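Local coordinates for periplasmic solute binding protein (Pectobacterium atrosepticum, PDB 4RY1) that probably binds a sugar or related solute in the periplasm and delivers it to an ABC-type importer, as in other family 1 bacterial solute-binding proteins, at residues A[183-188]-A[195-200]; A[204-209]-A[393-398]; A[324-327]-A[331-334]. All coordinates share one frame; numbering follows the deposited sequence.

Interaction 1 comes first along the chain: it closes the short hairpin after helix 169-183, bringing residues 183-188 against 195-200 just as helix 199-214 begins. Interaction 2 opens on that same helix and closes far later, packing residues 204-209 on helix 391-409 near the C terminus. The two adjoin, with centres about 12 Å apart, and touch where Y183 OH is probably hydrogen-bonded to E204 OE1 (2.5 Å). Interaction 3, within residues 324-334, is nested inside the long loop that interaction 2 closes, yet lies on the opposite side of the chain's centre, about 35 Å from interaction 1 between centres. There it closes a tight loop, holding residues 324-327 against the start of helix 329-337.

Interaction 1: A[183-188]-A[195-200]; sequences YGIDMI and IAYSRD
With M187 CG anti to the backbone N (chi1 -176°) and Y197 CG anti to its own carbonyl carbon, beside the N (chi1 -61°), the phenol ring of Y197 meets the backbone and side chain of M187. M187 CA sits over one face of the ring, offset toward the rim, in a CH-pi contact 3.9 Å from the ring centroid. The methionine then runs across the phenol: CB lies 3.7 Å from Y197 OH, and the bend at chi3 brings CE close to the same oxygen. A long, flexible thioether suits this buried place because it can follow the outline of the ring. At the ring's edge lies I185 CD1, 3.9 Å from Y197 CD1. The phenol does polar work too, since Y197 OH donates to a water (2.6 Å) that in turn donates to I185 O, joining the tyrosine to the facing backbone.

A single direct bond links the backbones, A196 N to M187 O at 2.8 Å and nearly straight (167°), the donor standing above the carbonyl plane. The small methyl of A196 fits close by, with CB 3.3 Å from D186 O. D186 turns back on its own loop, OD2 accepting from I188 N, two residues on, in an Asx turn, while OD1 forms a salt bridge with R176 of helix 169-183. I188 and I195 form an antiparallel, non-hydrogen-bonded pair whose side chains diverge, although their CD1 ends come back together. At the exit, S198 N-caps helix 199-214; strands 188-189 and 194-195 form a short β-hairpin that connects helix 169-183 to helix 199-214.

Interaction 2: A[204-209]-A[393-398]; sequences ELFGFY and KVADDF
F206 lays its ring over A395, whose backbone N lies above one face while the CB methyl comes within 3.6 Å of F206 CD2. Alanine suits this position: its short side chain lets the aromatic ring come down close to the backbone of the opposing helix. The far end of the same ring reaches F398, where F206 CZ is 3.6 Å from F398 CB and CE2 is 3.7 Å from F398 CG. Here the rings form an offset edge-to-face pair, the edge of F206 directed toward the face of F398, with centroids 5.4 Å apart and planes at 68°. F398 holds its CG anti to the backbone N (chi1 171°), which swings its ring to the end of the phenylalanine opposite.

Two helices, 199-214 and 391-409, meet through these groups; the axes of segments 204-209 and 393-398 come within 9.5 Å, their directions 128° apart. This is helix-on-helix packing that joins the last helix of the chain to the one that follows the hairpin of residues 188-195. V394 also approaches the ring obliquely, CG1 lying 4.1 Å from F206 CE1; valine suits this place because CG1, anti to the backbone N, reaches the ring while the residue stays compact and apolar. No hydrogen bond crosses between the segments, and the four touching residues are all buried. Helix 371-385 packs alongside, where the W377 ring meets the F206 ring obliquely and S380 touches both F206 and V394.

Interaction 3: A[324-327]-A[331-334]; sequences GMPA and AQKL
Residues 324-327 run as an irregular loop beside the helical segment 331-334, the two backbones nearest at P326 and Q332, whose CA atoms lie 5.6 Å apart. The loop enters through G324, whose positive phi is one that glycine readily adopts. P326 turns its ring toward the helix, and P326 CB lies 3.6 Å from A331 CB, a small residue against a rigid one. Q332 starts with CG anti to its carbonyl carbon (chi1 -75°) and then extends, Q332 CG passing P326 CD at 4.0 Å, to bring its amide to the loop. There NE2 donates to P326 O, 2.7 Å away and almost straight at 169°; P326 O lies in the plane of the Q332 amide, while NE2 is tilted 21° from the P326 carbonyl plane. On the other side of the amide group, Q332 OE1 lies 3.9 Å from M325 CE, the methionine being bent at chi2 and chi3. The proline ring limits phi at P326, which suits a residue whose carbonyl must face the glutamine, and the short, straight bond implies that the Q332 amide is held in one orientation, giving the P326 carbonyl a side-chain donor.

Interaction 1: A[183-188]-A[195-200]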
loop_
_atom_site.group_PDB
_atom_site.type_symbol
_atom_site.label_atom_id
_atom_site.label_comp_id
_atom_site.label_asym_id
_atom_site.label_seq_id
_atom_site.Cartn_x
_atom_site.Cartn_y
_atom_site.Cartn_z
ATOM N N TYR A 183 -17.282 -12.096 8.355
ATOM C CA TYR A 183 -18.603 -11.516 8.153
ATOM C C TYR A 183 -18.967 -11.164 6.709
ATOM O O TYR A 183 -20.133 -10.879 6.432
ATOM C CB TYR A 183 -18.738 -10.253 8.991
ATOM C CG TYR A 183 -18.643 -10.477 10.476
ATOM C CD1 TYR A 183 -19.687 -11.098 11.164
ATOM C CD2 TYR A 183 -17.536 -10.050 11.197
ATOM C CE1 TYR A 183 -19.621 -11.293 12.523
ATOM C CE2 TYR A 183 -17.459 -10.251 12.563
ATOM C CZ TYR A 183 -18.512 -10.873 13.215
ATOM O OH TYR A 183 -18.482 -11.092 14.563
ATOM N N GLY A 184 -17.991 -11.127 5.804
ATOM C CA GLY A 184 -18.270 -10.783 4.407
ATOM C C GLY A 184 -18.702 -9.343 4.199
ATOM O O GLY A 184 -19.398 -9.034 3.214
ATOM N N ILE A 185 -18.299 -8.455 5.112
ATOM C CA ILE A 185 -18.570 -7.025 4.981
ATOM C C ILE A 185 -17.266 -6.234 5.118
ATOM O O ILE A 185 -16.281 -6.738 5.679
ATOM C CB ILE A 185 -19.627 -6.498 5.981
ATOM C CG1 ILE A 185 -19.135 -6.533 7.429
ATOM C CG2 ILE A 185 -20.902 -7.318 5.850
ATOM C CD1 ILE A 185 -19.885 -5.565 8.327
ATOM N N ASP A 186 -17.289 -5.004 4.601
ATOM C CA ASP A 186 -16.174 -4.060 4.704
ATOM C C ASP A 186 -16.356 -3.190 5.946
ATOM O O ASP A 186 -17.414 -3.150 6.558
ATOM C CB ASP A 186 -16.076 -3.169 3.451
ATOM C CG ASP A 186 -14.824 -2.278 3.454
ATOM O OD1 ASP A 186 -13.746 -2.788 3.819
ATOM O OD2 ASP A 186 -14.947 -1.062 3.189
ATOM N N MET A 187 -15.267 -2.532 6.324
ATOM C CA MET A 187 -15.217 -1.558 7.411
ATOM C C MET A 187 -16.001 -0.259 7.153
ATOM O O MET A 187 -16.470 0.372 8.098
ATOM C CB MET A 187 -13.718 -1.254 7.662
ATOM C CG MET A 187 -13.348 -0.336 8.810
ATOM S SD MET A 187 -11.540 -0.069 8.858
ATOM C CE MET A 187 -11.080 -1.715 9.371
ATOM N N ILE A 188 -16.127 0.141 5.877
ATOM C CA ILE A 188 -16.725 1.451 5.504
ATOM C C ILE A 188 -18.060 1.251 4.769
ATOM O O ILE A 188 -18.157 0.410 3.878
ATOM C CB ILE A 188 -15.800 2.279 4.573
ATOM C CG1 ILE A 188 -14.366 2.352 5.118
ATOM C CG2 ILE A 188 -16.389 3.661 4.285
ATOM C CD1 ILE A 188 -14.249 3.119 6.415
ATOM N N ILE A 195 -18.827 4.180 9.488
ATOM C CA ILE A 195 -18.290 2.858 9.748
ATOM C C ILE A 195 -19.439 1.837 9.560
ATOM O O ILE A 195 -20.559 2.038 10.039
ATOM C CB ILE A 195 -17.675 2.778 11.169
ATOM C CG1 ILE A 195 -16.417 3.652 11.290
ATOM C CG2 ILE A 195 -17.364 1.339 11.562
ATOM C CD1 ILE A 195 -15.226 3.178 10.476
ATOM N N ALA A 196 -19.156 0.774 8.821
ATOM C CA ALA A 196 -20.128 -0.291 8.536
ATOM C C ALA A 196 -20.254 -1.313 9.676
ATOM O O ALA A 196 -21.287 -1.981 9.834
ATOM C CB ALA A 196 -19.770 -1.007 7.247
ATOM N N TYR A 197 -19.178 -1.465 10.438
ATOM C CA TYR A 197 -19.190 -2.344 11.616
ATOM C C TYR A 197 -20.167 -1.809 12.662
ATOM O O TYR A 197 -20.258 -0.608 12.899
ATOM C CB TYR A 197 -17.792 -2.482 12.246
ATOM C CG TYR A 197 -16.698 -3.085 11.389
ATOM C CD1 TYR A 197 -16.965 -3.826 10.253
ATOM C CD2 TYR A 197 -15.373 -2.918 11.747
ATOM C CE1 TYR A 197 -15.940 -4.364 9.478
ATOM C CE2 TYR A 197 -14.349 -3.444 10.986
ATOM C CZ TYR A 197 -14.628 -4.166 9.855
ATOM O OH TYR A 197 -13.584 -4.664 9.122
ATOM N N SER A 198 -20.916 -2.721 13.263
ATOM C CA SER A 198 -21.705 -2.402 14.448
ATOM C C SER A 198 -20.801 -2.034 15.629
ATOM O O SER A 198 -19.584 -2.270 15.607
ATOM C CB SER A 198 -22.539 -3.616 14.849
ATOM O OG SER A 198 -21.691 -4.681 15.271
ATOM N N ARG A 199 -21.405 -1.488 16.673
ATOM C CA ARG A 199 -20.665 -1.194 17.898
ATOM C C ARG A 199 -19.913 -2.448 18.360
ATOM O O ARG A 199 -18.742 -2.385 18.733
ATOM C CB ARG A 199 -21.597 -0.716 19.003
ATOM C CG ARG A 199 -20.911 -0.602 20.361
ATOM C CD ARG A 199 -21.904 -0.754 21.499
ATOM N NE ARG A 199 -22.286 -2.146 21.723
ATOM C CZ ARG A 199 -23.133 -2.532 22.672
ATOM N NH1 ARG A 199 -23.438 -3.814 22.817
ATOM N NH2 ARG A 199 -23.673 -1.630 23.485
ATOM N N ASP A 200 -20.595 -3.590 18.346
ATOM C CA ASP A 200 -19.986 -4.879 18.730
ATOM C C ASP A 200 -18.827 -5.320 17.835
ATOM O O ASP A 200 -17.815 -5.852 18.304
ATOM C CB ASP A 200 -21.051 -5.977 18.790
ATOM C CG ASP A 200 -21.851 -5.942 20.083
ATOM O OD1 ASP A 200 -21.612 -5.035 20.919
ATOM O OD2 ASP A 200 -22.732 -6.813 20.254
HETATM O O HOH W 1 -13.936 -5.870 6.809
#

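Interaction 2: A[204-209]-A[393-398]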
loop_
_atom_site.group_PDB
_atom_site.type_symbol
_atom_site.label_atom_id
_atom_site.label_comp_id
_atom_site.label_asym_id
_atom_site.label_seq_id
_atom_site.Cartn_x
_atom_site.Cartn_y
_atom_site.Cartn_z
ATOM N N GLU A 204 -14.829 -6.004 18.591
ATOM C CA GLU A 204 -14.182 -7.212 18.122
ATOM C C GLU A 204 -12.884 -6.868 17.386
ATOM O O GLU A 204 -11.894 -7.578 17.517
ATOM C CB GLU A 204 -15.139 -8.002 17.223
ATOM C CG GLU A 204 -14.574 -9.309 16.690
ATOM C CD GLU A 204 -15.605 -10.163 15.981
ATOM O OE1 GLU A 204 -16.721 -9.659 15.721
ATOM O OE2 GLU A 204 -15.264 -11.311 15.627
ATOM N N LEU A 205 -12.902 -5.759 16.642
ATOM C CA LEU A 205 -11.728 -5.289 15.888
ATOM C C LEU A 205 -10.614 -4.890 16.854
ATOM O O LEU A 205 -9.457 -5.313 16.699
ATOM C CB LEU A 205 -12.102 -4.109 14.982
ATOM C CG LEU A 205 -10.935 -3.427 14.260
ATOM C CD1 LEU A 205 -10.324 -4.332 13.204
ATOM C CD2 LEU A 205 -11.420 -2.111 13.674
ATOM N N PHE A 206 -10.962 -4.079 17.848
ATOM C CA PHE A 206 -9.996 -3.739 18.907
ATOM C C PHE A 206 -9.573 -4.962 19.717
ATOM O O PHE A 206 -8.407 -5.091 20.105
ATOM C CB PHE A 206 -10.479 -2.598 19.791
ATOM C CG PHE A 206 -10.320 -1.254 19.157
ATOM C CD1 PHE A 206 -9.115 -0.559 19.239
ATOM C CD2 PHE A 206 -11.345 -0.713 18.399
ATOM C CE1 PHE A 206 -8.974 0.681 18.621
ATOM C CE2 PHE A 206 -11.202 0.510 17.766
ATOM C CZ PHE A 206 -10.022 1.218 17.886
ATOM N N GLY A 207 -10.501 -5.884 19.942
ATOM C CA GLY A 207 -10.150 -7.146 20.614
ATOM C C GLY A 207 -9.110 -7.967 19.852
ATOM O O GLY A 207 -8.261 -8.617 20.439
ATOM N N PHE A 208 -9.205 -7.933 18.527
ATOM C CA PHE A 208 -8.273 -8.628 17.626
ATOM C C PHE A 208 -6.849 -8.052 17.809
ATOM O O PHE A 208 -5.869 -8.805 17.951
ATOM C CB PHE A 208 -8.792 -8.478 16.199
ATOM C CG PHE A 208 -7.872 -9.015 15.127
ATOM C CD1 PHE A 208 -7.912 -10.349 14.752
ATOM C CD2 PHE A 208 -6.993 -8.172 14.458
ATOM C CE1 PHE A 208 -7.093 -10.835 13.751
ATOM C CE2 PHE A 208 -6.176 -8.658 13.453
ATOM C CZ PHE A 208 -6.221 -9.982 13.094
ATOM N N TYR A 209 -6.752 -6.724 17.839
ATOM C CA TYR A 209 -5.485 -6.051 18.169
ATOM C C TYR A 209 -4.931 -6.477 19.551
ATOM O O TYR A 209 -3.768 -6.861 19.696
ATOM C CB TYR A 209 -5.622 -4.525 18.105
ATOM C CG TYR A 209 -4.318 -3.874 18.493
ATOM C CD1 TYR A 209 -3.281 -3.770 17.580
ATOM C CD2 TYR A 209 -4.097 -3.415 19.783
ATOM C CE1 TYR A 209 -2.070 -3.206 17.928
ATOM C CE2 TYR A 209 -2.893 -2.862 20.144
ATOM C CZ TYR A 209 -1.879 -2.741 19.211
ATOM O OH TYR A 209 -0.671 -2.200 19.588
ATOM N N LYS A 393 -14.569 1.088 25.846
ATOM C CA LYS A 393 -14.639 2.511 25.799
ATOM C C LYS A 393 -13.805 3.072 24.626
ATOM O O LYS A 393 -14.256 3.956 23.897
ATOM C CB LYS A 393 -14.207 3.060 27.133
ATOM C CG LYS A 393 -13.944 4.530 27.093
ATOM C CD LYS A 393 -15.232 5.304 26.941
ATOM C CE LYS A 393 -15.133 6.546 27.794
ATOM N NZ LYS A 393 -14.360 7.612 27.107
ATOM N N VAL A 394 -12.597 2.543 24.458
ATOM C CA VAL A 394 -11.686 2.982 23.386
ATOM C C VAL A 394 -12.339 2.721 22.021
ATOM O O VAL A 394 -12.376 3.587 21.141
ATOM C CB VAL A 394 -10.311 2.295 23.524
ATOM C CG1 VAL A 394 -9.426 2.516 22.283
ATOM C CG2 VAL A 394 -9.606 2.813 24.766
ATOM N N ALA A 395 -12.902 1.533 21.893
ATOM C CA ALA A 395 -13.597 1.137 20.672
ATOM C C ALA A 395 -14.813 2.005 20.368
ATOM O O ALA A 395 -14.948 2.549 19.272
ATOM C CB ALA A 395 -14.003 -0.315 20.768
ATOM N N ASP A 396 -15.699 2.149 21.339
ATOM C CA ASP A 396 -16.879 2.985 21.138
ATOM C C ASP A 396 -16.479 4.435 20.780
ATOM O O ASP A 396 -17.130 5.082 19.961
ATOM C CB ASP A 396 -17.770 3.002 22.384
ATOM C CG ASP A 396 -18.333 1.630 22.760
ATOM O OD1 ASP A 396 -18.168 0.626 22.036
ATOM O OD2 ASP A 396 -18.974 1.562 23.835
ATOM N N ASP A 397 -15.438 4.952 21.427
ATOM C CA ASP A 397 -14.941 6.304 21.130
ATOM C C ASP A 397 -14.332 6.384 19.732
ATOM O O ASP A 397 -14.475 7.393 19.039
ATOM C CB ASP A 397 -13.913 6.779 22.155
ATOM C CG ASP A 397 -14.528 7.056 23.524
ATOM O OD1 ASP A 397 -15.758 6.874 23.712
ATOM O OD2 ASP A 397 -13.767 7.468 24.418
ATOM N N PHE A 398 -13.652 5.316 19.331
ATOM C CA PHE A 398 -13.137 5.248 17.963
ATOM C C PHE A 398 -14.314 5.332 16.979
ATOM O O PHE A 398 -14.284 6.099 16.026
ATOM C CB PHE A 398 -12.296 3.991 17.705
ATOM C CG PHE A 398 -11.953 3.798 16.251
ATOM C CD1 PHE A 398 -10.879 4.481 15.675
ATOM C CD2 PHE A 398 -12.718 2.970 15.455
ATOM C CE1 PHE A 398 -10.580 4.329 14.326
ATOM C CE2 PHE A 398 -12.425 2.814 14.114
ATOM C CZ PHE A 398 -11.350 3.487 13.549
#

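Interaction 3: A[324-327]-A[331-334]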
loop_
_atom_site.group_PDB
_atom_site.type_symbol
_atom_site.label_atom_id
_atom_site.label_comp_id
_atom_site.label_asym_id
_atom_site.label_seq_id
_atom_site.Cartn_x
_atom_site.Cartn_y
_atom_site.Cartn_z
ATOM N N GLY A 324 6.808 -1.650 -8.682
ATOM C CA GLY A 324 6.029 -2.865 -8.536
ATOM C C GLY A 324 5.854 -3.602 -9.850
ATOM O O GLY A 324 6.488 -3.295 -10.852
ATOM N N MET A 325 5.016 -4.624 -9.818
ATOM C CA MET A 325 4.765 -5.431 -11.013
ATOM C C MET A 325 3.894 -4.654 -12.012
ATOM O O MET A 325 2.776 -4.283 -11.678
ATOM C CB MET A 325 4.082 -6.747 -10.629
ATOM C CG MET A 325 4.990 -7.679 -9.846
ATOM S SD MET A 325 6.251 -8.669 -10.782
ATOM C CE MET A 325 5.170 -10.085 -11.261
ATOM N N PRO A 326 4.395 -4.384 -13.229
ATOM C CA PRO A 326 3.661 -3.477 -14.135
ATOM C C PRO A 326 2.215 -3.858 -14.354
ATOM O O PRO A 326 1.898 -5.037 -14.561
ATOM C CB PRO A 326 4.427 -3.612 -15.430
ATOM C CG PRO A 326 5.829 -3.828 -14.973
ATOM C CD PRO A 326 5.739 -4.682 -13.757
ATOM N N ALA A 327 1.355 -2.844 -14.333
ATOM C CA ALA A 327 -0.062 -3.034 -14.589
ATOM C C ALA A 327 -0.331 -3.564 -16.002
ATOM O O ALA A 327 -1.257 -4.342 -16.222
ATOM C CB ALA A 327 -0.803 -1.717 -14.372
ATOM N N ALA A 331 4.064 -5.398 -20.435
ATOM C CA ALA A 331 5.243 -4.921 -19.720
ATOM C C ALA A 331 5.757 -6.000 -18.778
ATOM O O ALA A 331 6.982 -6.259 -18.737
ATOM C CB ALA A 331 4.943 -3.627 -18.977
ATOM N N GLN A 332 4.847 -6.681 -18.080
ATOM C CA GLN A 332 5.279 -7.815 -17.260
ATOM C C GLN A 332 5.945 -8.874 -18.118
ATOM O O GLN A 332 6.958 -9.420 -17.701
ATOM C CB GLN A 332 4.146 -8.489 -16.494
ATOM C CG GLN A 332 3.683 -7.694 -15.311
ATOM C CD GLN A 332 2.666 -8.440 -14.465
ATOM O OE1 GLN A 332 2.766 -9.652 -14.240
ATOM N NE2 GLN A 332 1.708 -7.705 -13.950
ATOM N N LYS A 333 5.363 -9.185 -19.279
ATOM C CA LYS A 333 5.917 -10.258 -20.118
ATOM C C LYS A 333 7.334 -9.894 -20.522
ATOM O O LYS A 333 8.236 -10.750 -20.490
ATOM C CB LYS A 333 5.024 -10.523 -21.338
ATOM C CG LYS A 333 5.604 -11.491 -22.358
ATOM C CD LYS A 333 5.686 -12.957 -21.988
ATOM C CE LYS A 333 5.784 -13.848 -23.251
ATOM N NZ LYS A 333 6.722 -13.422 -24.343
ATOM N N LEU A 334 7.553 -8.634 -20.907
ATOM C CA LEU A 334 8.902 -8.181 -21.273
ATOM C C LEU A 334 9.892 -8.375 -20.149
ATOM O O LEU A 334 10.992 -8.894 -20.351
ATOM C CB LEU A 334 8.901 -6.729 -21.759
ATOM C CG LEU A 334 10.264 -6.159 -22.111
ATOM C CD1 LEU A 334 10.970 -6.930 -23.209
ATOM C CD2 LEU A 334 10.093 -4.711 -22.549
#